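PDB 6LQF: AT-rich interactive domain-containing protein 4 from Arabidopsis thaliana, which reads chromatin through a joined ARID domain and PHD finger that together recognise DNA and a methylated histone H3 tail, and takes part in transcription regulation. Local coordinates for residues 74-79 with 152-157; 19-24 with 69-74; 58-63 with 90-95. All coordinates share one frame; numbering follows the deposited sequence.

Contact 1 of 3, residues 74-79 with 152-157. With ZN (zinc ion), chain G.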
loop_
_atom_site.group_PDB
_atom_site.type_symbol
_atom_site.label_atom_id
_atom_site.label_comp_id
_atom_site.label_asym_id
_atom_site.label_seq_id
_atom_site.Cartn_x
_atom_site.Cartn_y
_atom_site.Cartn_z
ATOM N N VAL A 74 3.245 0.443 -0.792
ATOM C CA VAL A 74 4.520 0.053 -1.404
ATOM C C VAL A 74 4.337 -1.271 -2.161
ATOM O O VAL A 74 5.037 -1.514 -3.151
ATOM C CB VAL A 74 5.684 -0.032 -0.432
ATOM C CG1 VAL A 74 5.879 1.365 0.188
ATOM C CG2 VAL A 74 5.434 -1.076 0.694
ATOM N N SER A 75 3.380 -2.108 -1.739
ATOM C CA SER A 75 3.122 -3.389 -2.467
ATOM C C SER A 75 2.583 -3.122 -3.864
ATOM O O SER A 75 2.662 -4.025 -4.727
ATOM C CB SER A 75 2.165 -4.254 -1.692
ATOM O OG SER A 75 0.861 -3.737 -1.681
ATOM N N ARG A 76 2.062 -1.914 -4.099
ATOM C CA ARG A 76 1.527 -1.542 -5.415
ATOM C C ARG A 76 2.448 -0.634 -6.220
ATOM O O ARG A 76 2.066 -0.123 -7.295
ATOM C CB ARG A 76 0.170 -0.880 -5.261
ATOM C CG ARG A 76 -0.867 -1.913 -4.770
ATOM C CD ARG A 76 -2.172 -1.262 -4.485
ATOM N NE ARG A 76 -3.220 -2.253 -4.227
ATOM C CZ ARG A 76 -3.442 -2.811 -3.043
ATOM N NH1 ARG A 76 -2.685 -2.505 -2.005
ATOM N NH2 ARG A 76 -4.423 -3.690 -2.893
ATOM N N GLY A 77 3.691 -0.488 -5.777
ATOM C CA GLY A 77 4.641 0.272 -6.553
ATOM C C GLY A 77 4.969 1.628 -5.988
ATOM O O GLY A 77 5.746 2.351 -6.606
ATOM N N GLY A 78 4.418 1.986 -4.825
ATOM C CA GLY A 78 4.801 3.249 -4.179
ATOM C C GLY A 78 3.879 4.407 -4.514
ATOM O O GLY A 78 2.970 4.281 -5.352
ATOM N N PHE A 79 4.115 5.541 -3.847
ATOM C CA PHE A 79 3.220 6.684 -3.922
ATOM C C PHE A 79 3.039 7.268 -5.313
ATOM O O PHE A 79 1.962 7.759 -5.629
ATOM C CB PHE A 79 3.739 7.783 -2.968
ATOM C CG PHE A 79 2.787 8.941 -2.803
ATOM C CD1 PHE A 79 1.599 8.770 -2.057
ATOM C CD2 PHE A 79 3.064 10.174 -3.371
ATOM C CE1 PHE A 79 0.731 9.849 -1.891
ATOM C CE2 PHE A 79 2.173 11.249 -3.224
ATOM C CZ PHE A 79 1.015 11.070 -2.449
ATOM N N GLY A 152 0.014 -14.997 -5.518
ATOM C CA GLY A 152 0.438 -13.668 -5.112
ATOM C C GLY A 152 1.351 -12.952 -6.114
ATOM O O GLY A 152 1.865 -11.887 -5.791
ATOM N N GLU A 153 1.558 -13.501 -7.316
ATOM C CA GLU A 153 2.321 -12.797 -8.316
ATOM C C GLU A 153 1.417 -11.823 -9.063
ATOM O O GLU A 153 0.184 -11.852 -8.922
ATOM C CB GLU A 153 2.980 -13.774 -9.265
ATOM C CG GLU A 153 4.034 -14.576 -8.565
ATOM C CD GLU A 153 4.670 -15.605 -9.464
ATOM O OE1 GLU A 153 4.253 -15.711 -10.636
ATOM O OE2 GLU A 153 5.592 -16.309 -9.001
ATOM N N TRP A 154 2.026 -10.965 -9.879
ATOM C CA TRP A 154 1.295 -9.940 -10.566
ATOM C C TRP A 154 1.260 -10.139 -12.070
ATOM O O TRP A 154 2.213 -10.642 -12.611
ATOM C CB TRP A 154 1.955 -8.589 -10.320
ATOM C CG TRP A 154 1.730 -8.000 -8.926
ATOM C CD1 TRP A 154 2.521 -8.118 -7.831
ATOM C CD2 TRP A 154 0.648 -7.146 -8.570
ATOM N NE1 TRP A 154 1.982 -7.385 -6.780
ATOM C CE2 TRP A 154 0.858 -6.741 -7.236
ATOM C CE3 TRP A 154 -0.430 -6.612 -9.286
ATOM C CZ2 TRP A 154 -0.044 -5.903 -6.569
ATOM C CZ3 TRP A 154 -1.325 -5.785 -8.628
ATOM C CH2 TRP A 154 -1.106 -5.393 -7.315
ATOM N N ALA A 155 0.128 -9.838 -12.675
ATOM C CA ALA A 155 -0.040 -9.973 -14.122
ATOM C C ALA A 155 -0.627 -8.713 -14.730
ATOM O O ALA A 155 -1.520 -8.079 -14.155
ATOM C CB ALA A 155 -0.944 -11.164 -14.437
ATOM N N HIS A 156 -0.167 -8.313 -15.909
ATOM C CA HIS A 156 -0.963 -7.353 -16.643
ATOM C C HIS A 156 -2.317 -7.924 -16.985
ATOM O O HIS A 156 -2.405 -9.032 -17.556
ATOM C CB HIS A 156 -0.339 -7.015 -18.011
ATOM C CG HIS A 156 0.963 -6.302 -17.930
ATOM N ND1 HIS A 156 2.152 -6.879 -18.317
ATOM C CD2 HIS A 156 1.293 -5.069 -17.434
ATOM C CE1 HIS A 156 3.138 -6.001 -18.190
ATOM N NE2 HIS A 156 2.647 -4.913 -17.609
ATOM N N PHE A 157 -3.365 -7.156 -16.796
ATOM C CA PHE A 157 -4.697 -7.603 -17.167
ATOM C C PHE A 157 -4.748 -7.952 -18.646
ATOM O O PHE A 157 -5.363 -8.968 -19.033
ATOM C CB PHE A 157 -5.700 -6.501 -16.827
ATOM C CG PHE A 157 -7.121 -6.937 -16.914
ATOM C CD1 PHE A 157 -7.620 -7.845 -16.001
ATOM C CD2 PHE A 157 -7.971 -6.397 -17.869
ATOM C CE1 PHE A 157 -8.957 -8.260 -16.069
ATOM C CE2 PHE A 157 -9.309 -6.807 -17.949
ATOM C CZ PHE A 157 -9.792 -7.736 -17.040
HETATM ZN ZN ZN G . 2.374 -8.790 -19.139
HETATM O O HOH W 1 2.878 -6.695 -4.150
#
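One water molecule joins Ser75 to Trp154: it donates to Ser75 O at 2.7 Å and accepts from Trp154 NE1 at 2.9 Å, lying in the plane of the indole at its edge. The bridge spans the junction of two domains, running from the Schellman motif that ends helix 66-74 of the ARID domain to strand 154-156 of the PHD finger. In that motif Gly77, with positive phi, returns its N to Val74 O at 3.1 Å, and Gly78 N bonds to Val73 O. Trp154 CG stands anti to the carbonyl carbon (chi1 -74°), a rotation that carries the indole to Ser75. No direct hydrogen bond forms: Trp154 CZ2 meets Ser75 O at 3.8 Å, and CH2 meets Arg76 CG at 4.3 Å, both obliquely to the ring. The Arg76 guanidinium is engaged elsewhere: NH1 pairs with Glu72, NH2 bonds to Gln90, and NE bonds to the backbone of the bound histone peptide. Arg76 and Trp154 both pack on a modified side chain of that peptide, so the domain seam is also part of the reading surface. Two residues beyond Trp154 on the strand, His156 binds a zinc ion through ND1 at 2.1 Å, together with Cys134, Cys137 and Cys159.

Contact 2 of 3, residues 19-24 with 69-74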
loop_
_atom_site.group_PDB
_atom_site.type_symbol
_atom_site.label_atom_id
_atom_site.label_comp_id
_atom_site.label_asym_id
_atom_site.label_seq_id
_atom_site.Cartn_x
_atom_site.Cartn_y
_atom_site.Cartn_z
ATOM N N ALA A 19 14.022 -4.899 9.616
ATOM C CA ALA A 19 13.597 -6.124 8.942
ATOM C C ALA A 19 12.947 -5.843 7.583
ATOM O O ALA A 19 12.291 -4.820 7.417
ATOM C CB ALA A 19 12.616 -6.895 9.820
ATOM N N HIS A 20 13.103 -6.768 6.631
ATOM C CA HIS A 20 12.405 -6.672 5.358
ATOM C C HIS A 20 10.898 -6.567 5.556
ATOM O O HIS A 20 10.333 -7.156 6.451
ATOM C CB HIS A 20 12.734 -7.881 4.479
ATOM C CG HIS A 20 14.158 -7.929 4.030
ATOM N ND1 HIS A 20 14.554 -8.583 2.883
ATOM C CD2 HIS A 20 15.284 -7.422 4.582
ATOM C CE1 HIS A 20 15.862 -8.469 2.744
ATOM N NE2 HIS A 20 16.330 -7.765 3.760
ATOM N N ILE A 21 10.236 -5.861 4.657
ATOM C CA ILE A 21 8.843 -5.466 4.888
ATOM C C ILE A 21 7.889 -6.656 4.929
ATOM O O ILE A 21 6.850 -6.562 5.573
ATOM C CB ILE A 21 8.368 -4.409 3.817
ATOM C CG1 ILE A 21 7.105 -3.659 4.277
ATOM C CG2 ILE A 21 8.226 -5.080 2.441
ATOM C CD1 ILE A 21 7.290 -2.897 5.578
ATOM N N GLN A 22 8.267 -7.784 4.333
ATOM C CA GLN A 22 7.406 -8.975 4.372
ATOM C C GLN A 22 7.297 -9.610 5.756
ATOM O O GLN A 22 6.328 -10.301 6.034
ATOM C CB GLN A 22 7.900 -10.053 3.389
ATOM C CG GLN A 22 7.885 -9.612 1.940
ATOM C CD GLN A 22 9.227 -9.056 1.460
ATOM O OE1 GLN A 22 10.026 -8.516 2.239
ATOM N NE2 GLN A 22 9.484 -9.205 0.158
ATOM N N VAL A 23 8.293 -9.386 6.610
ATOM C CA VAL A 23 8.362 -10.054 7.897
ATOM C C VAL A 23 8.518 -9.023 9.052
ATOM O O VAL A 23 8.719 -9.405 10.196
ATOM C CB VAL A 23 9.554 -11.001 7.981
ATOM C CG1 VAL A 23 9.373 -12.189 7.045
ATOM C CG2 VAL A 23 10.853 -10.252 7.695
ATOM N N CYS A 24 8.460 -7.735 8.752
ATOM C CA CYS A 24 8.684 -6.717 9.777
ATOM C C CYS A 24 7.439 -6.529 10.638
ATOM O O CYS A 24 6.329 -6.419 10.084
ATOM C CB CYS A 24 9.057 -5.417 9.081
ATOM S SG CYS A 24 9.542 -4.067 10.200
ATOM N N LEU A 69 -1.147 1.391 5.986
ATOM C CA LEU A 69 -1.156 2.360 4.889
ATOM C C LEU A 69 0.126 2.163 4.059
ATOM O O LEU A 69 0.095 2.089 2.793
ATOM C CB LEU A 69 -1.222 3.798 5.484
ATOM C CG LEU A 69 -0.949 4.956 4.508
ATOM C CD1 LEU A 69 -1.977 4.864 3.387
ATOM C CD2 LEU A 69 -1.095 6.325 5.237
ATOM N N TYR A 70 1.263 2.068 4.742
ATOM C CA TYR A 70 2.555 1.900 4.061
ATOM C C TYR A 70 2.606 0.597 3.285
ATOM O O TYR A 70 2.951 0.611 2.112
ATOM C CB TYR A 70 3.686 1.931 5.074
ATOM C CG TYR A 70 5.056 1.882 4.423
ATOM C CD1 TYR A 70 5.576 3.017 3.769
ATOM C CD2 TYR A 70 5.858 0.740 4.535
ATOM C CE1 TYR A 70 6.834 2.988 3.229
ATOM C CE2 TYR A 70 7.148 0.702 3.977
ATOM C CZ TYR A 70 7.631 1.849 3.369
ATOM O OH TYR A 70 8.911 1.828 2.825
ATOM N N ARG A 71 2.214 -0.519 3.927
ATOM C CA ARG A 71 2.310 -1.841 3.252
ATOM C C ARG A 71 1.452 -1.873 1.991
ATOM O O ARG A 71 1.901 -2.394 0.943
ATOM C CB ARG A 71 1.911 -2.961 4.194
ATOM C CG ARG A 71 2.963 -3.116 5.296
ATOM C CD ARG A 71 2.875 -4.383 6.064
ATOM N NE ARG A 71 1.601 -4.528 6.715
ATOM C CZ ARG A 71 1.256 -5.622 7.394
ATOM N NH1 ARG A 71 2.103 -6.651 7.468
ATOM N NH2 ARG A 71 0.070 -5.698 7.991
ATOM N N GLU A 72 0.254 -1.295 2.063
ATOM C CA GLU A 72 -0.625 -1.380 0.907
ATOM C C GLU A 72 -0.110 -0.527 -0.253
ATOM O O GLU A 72 -0.260 -0.882 -1.448
ATOM C CB GLU A 72 -2.040 -0.951 1.260
ATOM C CG GLU A 72 -2.741 -1.935 2.208
ATOM C CD GLU A 72 -2.680 -3.412 1.749
ATOM O OE1 GLU A 72 -2.833 -3.678 0.534
ATOM O OE2 GLU A 72 -2.501 -4.347 2.595
ATOM N N VAL A 73 0.531 0.579 0.035
ATOM C CA VAL A 73 1.024 1.457 -1.028
ATOM C C VAL A 73 2.317 0.935 -1.624
ATOM O O VAL A 73 2.431 0.888 -2.886
ATOM C CB VAL A 73 1.233 2.898 -0.504
ATOM C CG1 VAL A 73 2.006 3.765 -1.551
ATOM C CG2 VAL A 73 -0.136 3.511 -0.231
ATOM N N VAL A 74 3.245 0.443 -0.792
ATOM C CA VAL A 74 4.520 0.053 -1.404
ATOM C C VAL A 74 4.337 -1.271 -2.161
ATOM O O VAL A 74 5.037 -1.514 -3.151
ATOM C CB VAL A 74 5.684 -0.032 -0.432
ATOM C CG1 VAL A 74 5.879 1.365 0.188
ATOM C CG2 VAL A 74 5.434 -1.076 0.694
#
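Ile21 and Tyr70 make the apolar part of this contact. The CD1 methyl of Ile21 reaches the edge of the phenol ring close to its plane, 3.9 Å from Tyr70 CE2, with CD2 of the same ring almost as near. The branch gets there because Ile21 CG1 stands anti to the backbone N (chi1 -162°), which carries the ethyl arm out toward helix 66-74. One face of the Tyr70 ring carries Val74 CG1, one helical turn further on, lying 3.5 Å above the plane and offset toward the rim; Phe29 and Tyr122 also meet this ring, the latter edge-to-face.

A second, looser apolar touch comes from the aliphatic part of Arg71, whose CG lies 4.3 Å from Ile21 CG1. The isoleucine thus rests against two successive residues of the helix.

Polar bonding runs within the segments or leaves them; none crosses between them. Val23 N bonds to His20 O at 3.0 Å, closing the backbone bend that carries Ile21, while Val74 N reaches Tyr70 O at 2.9 Å in the helix. The phenol OH of Tyr70 bonds to Asp128, a residue that Ile21 also touches, and Arg71 NH2 bonds to Asn68.

The arrangement is that of an irregular N-terminal arm laid over the helical core: the loop leading into helix 26-39 docks one branched side chain against helix 66-74 of the ARID domain.

Contact 3 of 3, residues 58-63 with 90-95. With nucleotides of chain C.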
loop_
_atom_site.group_PDB
_atom_site.type_symbol
_atom_site.label_atom_id
_atom_site.label_comp_id
_atom_site.label_asym_id
_atom_site.label_seq_id
_atom_site.Cartn_x
_atom_site.Cartn_y
_atom_site.Cartn_z
ATOM N N VAL A 58 -5.696 11.223 13.565
ATOM C CA VAL A 58 -6.899 10.400 13.727
ATOM C C VAL A 58 -7.598 10.315 12.368
ATOM O O VAL A 58 -7.696 11.311 11.628
ATOM C CB VAL A 58 -7.820 11.025 14.753
ATOM C CG1 VAL A 58 -9.163 10.297 14.852
ATOM C CG2 VAL A 58 -7.124 11.046 16.095
ATOM N N LEU A 59 -8.095 9.119 12.057
ATOM C CA LEU A 59 -8.854 8.829 10.841
ATOM C C LEU A 59 -10.026 7.930 11.242
ATOM O O LEU A 59 -9.811 6.853 11.775
ATOM C CB LEU A 59 -7.987 8.121 9.821
ATOM C CG LEU A 59 -8.719 7.783 8.518
ATOM C CD1 LEU A 59 -9.072 9.067 7.848
ATOM C CD2 LEU A 59 -7.834 6.965 7.620
ATOM N N ASN A 60 -11.237 8.369 10.936
ATOM C CA ASN A 60 -12.464 7.657 11.260
ATOM C C ASN A 60 -12.470 7.260 12.742
ATOM O O ASN A 60 -12.751 6.122 13.072
ATOM C CB ASN A 60 -12.590 6.419 10.369
ATOM C CG ASN A 60 -13.995 5.849 10.325
ATOM O OD1 ASN A 60 -14.960 6.543 10.594
ATOM N ND2 ASN A 60 -14.114 4.551 9.971
ATOM N N SER A 61 -12.124 8.226 13.601
ATOM C CA SER A 61 -12.135 8.103 15.080
ATOM C C SER A 61 -11.134 7.141 15.678
ATOM O O SER A 61 -11.292 6.792 16.865
ATOM C CB SER A 61 -13.532 7.644 15.551
ATOM O OG SER A 61 -14.544 8.551 15.122
ATOM N N LYS A 62 -10.166 6.638 14.913
ATOM C CA LYS A 62 -9.103 5.820 15.462
ATOM C C LYS A 62 -7.759 6.419 15.092
ATOM O O LYS A 62 -7.653 7.146 14.093
ATOM C CB LYS A 62 -9.207 4.365 14.979
ATOM C CG LYS A 62 -10.444 3.675 15.536
ATOM C CD LYS A 62 -10.509 2.232 15.061
ATOM C CE LYS A 62 -11.673 1.543 15.762
ATOM N NZ LYS A 62 -11.829 0.136 15.311
ATOM N N ARG A 63 -6.722 6.134 15.874
ATOM C CA ARG A 63 -5.376 6.636 15.520
ATOM C C ARG A 63 -4.980 6.147 14.128
ATOM O O ARG A 63 -5.254 5.017 13.773
ATOM C CB ARG A 63 -4.331 6.175 16.554
ATOM C CG ARG A 63 -2.943 6.821 16.330
ATOM C CD ARG A 63 -1.958 6.380 17.460
ATOM N NE ARG A 63 -2.512 6.453 18.829
ATOM C CZ ARG A 63 -2.406 7.539 19.590
ATOM N NH1 ARG A 63 -1.761 8.636 19.190
ATOM N NH2 ARG A 63 -2.916 7.542 20.800
ATOM N N GLN A 90 -9.051 -0.124 -1.707
ATOM C CA GLN A 90 -8.055 -1.171 -1.488
ATOM C C GLN A 90 -7.017 -0.800 -0.433
ATOM O O GLN A 90 -6.401 -1.695 0.128
ATOM C CB GLN A 90 -7.308 -1.506 -2.791
ATOM C CG GLN A 90 -8.165 -2.282 -3.756
ATOM C CD GLN A 90 -7.404 -2.603 -5.041
ATOM O OE1 GLN A 90 -6.218 -3.008 -4.973
ATOM N NE2 GLN A 90 -8.071 -2.441 -6.193
ATOM N N VAL A 91 -6.824 0.483 -0.106
ATOM C CA VAL A 91 -5.850 0.810 0.934
ATOM C C VAL A 91 -6.578 0.953 2.255
ATOM O O VAL A 91 -6.214 0.282 3.256
ATOM C CB VAL A 91 -5.097 2.113 0.619
ATOM C CG1 VAL A 91 -4.125 2.530 1.727
ATOM C CG2 VAL A 91 -4.327 1.888 -0.682
ATOM N N PHE A 92 -7.577 1.836 2.251
ATOM C CA PHE A 92 -8.374 2.089 3.474
ATOM C C PHE A 92 -8.997 0.823 4.024
ATOM O O PHE A 92 -9.054 0.655 5.237
ATOM C CB PHE A 92 -9.428 3.166 3.173
ATOM C CG PHE A 92 -10.296 3.574 4.362
ATOM C CD1 PHE A 92 -9.726 3.991 5.556
ATOM C CD2 PHE A 92 -11.674 3.602 4.233
ATOM C CE1 PHE A 92 -10.536 4.439 6.618
ATOM C CE2 PHE A 92 -12.482 4.034 5.271
ATOM C CZ PHE A 92 -11.906 4.444 6.472
ATOM N N SER A 93 -9.448 -0.075 3.166
ATOM C CA SER A 93 -10.096 -1.322 3.593
ATOM C C SER A 93 -9.201 -2.250 4.396
ATOM O O SER A 93 -9.717 -3.148 5.083
ATOM C CB SER A 93 -10.640 -2.001 2.336
ATOM O OG SER A 93 -9.532 -2.298 1.498
ATOM N N LYS A 94 -7.886 -2.061 4.349
ATOM C CA LYS A 94 -6.923 -2.903 5.058
ATOM C C LYS A 94 -6.407 -2.244 6.316
ATOM O O LYS A 94 -5.567 -2.825 7.041
ATOM C CB LYS A 94 -5.714 -3.196 4.188
ATOM C CG LYS A 94 -5.989 -3.962 2.921
ATOM C CD LYS A 94 -6.605 -5.296 3.254
ATOM C CE LYS A 94 -5.577 -6.229 3.835
ATOM N NZ LYS A 94 -4.508 -6.486 2.849
ATOM N N MET A 95 -6.800 -0.987 6.538
ATOM C CA MET A 95 -6.376 -0.270 7.736
ATOM C C MET A 95 -7.281 -0.460 8.911
ATOM O O MET A 95 -8.480 -0.667 8.739
ATOM C CB MET A 95 -6.299 1.223 7.442
ATOM C CG MET A 95 -5.298 1.502 6.367
ATOM S SD MET A 95 -5.248 3.217 5.759
ATOM C CE MET A 95 -4.738 4.103 7.277
ATOM P P DA C 4 -12.247 11.675 11.555
ATOM O OP1 DA C 4 -12.377 10.831 12.684
ATOM O OP2 DA C 4 -11.540 11.227 10.389
ATOM O "O5'" DA C 4 -13.687 12.052 11.031
ATOM C "C5'" DA C 4 -14.667 12.533 11.938
ATOM C "C4'" DA C 4 -15.944 12.895 11.214
ATOM O "O4'" DA C 4 -15.770 14.106 10.462
ATOM C "C3'" DA C 4 -16.483 11.866 10.234
ATOM O "O3'" DA C 4 -17.891 11.950 10.387
ATOM C "C2'" DA C 4 -16.061 12.409 8.886
ATOM C "C1'" DA C 4 -16.117 13.895 9.108
ATOM N N9 DA C 4 -15.202 14.692 8.319
ATOM C C8 DA C 4 -13.904 14.418 7.992
ATOM N N7 DA C 4 -13.300 15.389 7.365
ATOM C C5 DA C 4 -14.267 16.376 7.275
ATOM C C6 DA C 4 -14.263 17.646 6.701
ATOM N N6 DA C 4 -13.205 18.177 6.095
ATOM N N1 DA C 4 -15.390 18.377 6.789
ATOM C C2 DA C 4 -16.454 17.840 7.388
ATOM N N3 DA C 4 -16.582 16.661 7.967
ATOM C C4 DA C 4 -15.437 15.968 7.881
ATOM P P DT C 3 -6.305 14.969 12.066
ATOM O OP1 DT C 3 -5.891 13.995 13.040
ATOM O OP2 DT C 3 -5.682 15.001 10.789
ATOM O "O5'" DT C 3 -7.865 14.867 11.831
ATOM C "C5'" DT C 3 -8.735 14.799 12.945
ATOM C "C4'" DT C 3 -10.182 14.794 12.521
ATOM O "O4'" DT C 3 -10.501 16.073 11.957
ATOM C "C3'" DT C 3 -10.605 13.749 11.482
ATOM O "O3'" DT C 3 -11.692 13.048 12.072
ATOM C "C2'" DT C 3 -11.074 14.579 10.302
ATOM C "C1'" DT C 3 -11.458 15.888 10.950
ATOM N N1 DT C 3 -11.380 17.047 10.089
ATOM C C2 DT C 3 -12.421 17.939 10.062
ATOM O O2 DT C 3 -13.472 17.746 10.631
ATOM N N3 DT C 3 -12.214 19.024 9.255
ATOM C C4 DT C 3 -11.072 19.328 8.548
ATOM O O4 DT C 3 -11.017 20.349 7.890
ATOM C C5 DT C 3 -10.004 18.369 8.663
ATOM C C7 DT C 3 -8.727 18.612 7.927
ATOM C C6 DT C 3 -10.199 17.308 9.444
#
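The Phe92 ring meets Asn60 at its edge: the amide ND2 approaches near the ring plane, 4.1 Å from CZ. Amide and ring planes are turned 54° apart, and the two side chains cross at about a right angle. Leu59 CD2 comes to the same ring obliquely, 3.8 Å from CE1, and His98 meets it edge-to-face. The phenylalanine points to the turn with its CG anti to the backbone N (chi1 -178°). Leu59 CD2 also touches Met95 CE at 4.2 Å, so a single methyl bridges Phe92 and Met95. Leu111 of helix 107-118 touches all three of these apolar side chains.

The polar end of Asn60 is used elsewhere: ND2 bonds to Asn97 O and to Thr99 OG1, which probably hold the amide beside the ring. Asn97 in turn gives its ND2 to Leu59 O, helping to hold the turn.

Strands 58-59 and 62-63 form a beta hairpin closed by a type I' turn from Leu59 to Lys62, in which Asn60 and Ser61 both have positive phi. The hairpin grips the backbone of one DNA strand, chain C. Asn60 N donates to OP2 of DA4 at 2.9 Å and Ser61 N to OP1 of the same phosphate at 2.8 Å. Val58 N reaches OP1 of DT3 at 2.8 Å with an N-H...O angle of 162°, the other two bonds being more bent.

Because all three of these donors are backbone amides and all the acceptors are phosphate oxygens, these bonds hold the phosphate backbone and by themselves probably do not discriminate between bases, while Leu59 sinks into the ARID core behind the turn.

Overall arrangement
Contact 2 closes first along the chain and contact 1 opens at its end, sharing Val74; contact 3 alternates with each of them. Helix 66-74 and the turn that follows it link all three. Contacts 1 and 2 have centres about 13 Å apart; contacts 2 and 3, with centres about 16 Å apart, are joined by the Glu72-Lys94 salt bridge and by Leu69 packing on Val91. Contacts 1 and 3, centres about 21 Å apart, lie on opposite sides of the chain's centre yet meet at the Arg76 side chain. Contacts 2 and 3 involve the ARID domain, whereas contact 1 joins it to the PHD finger, consistent with a continuous path of contacts from the DNA-binding hairpin to the histone-peptide site.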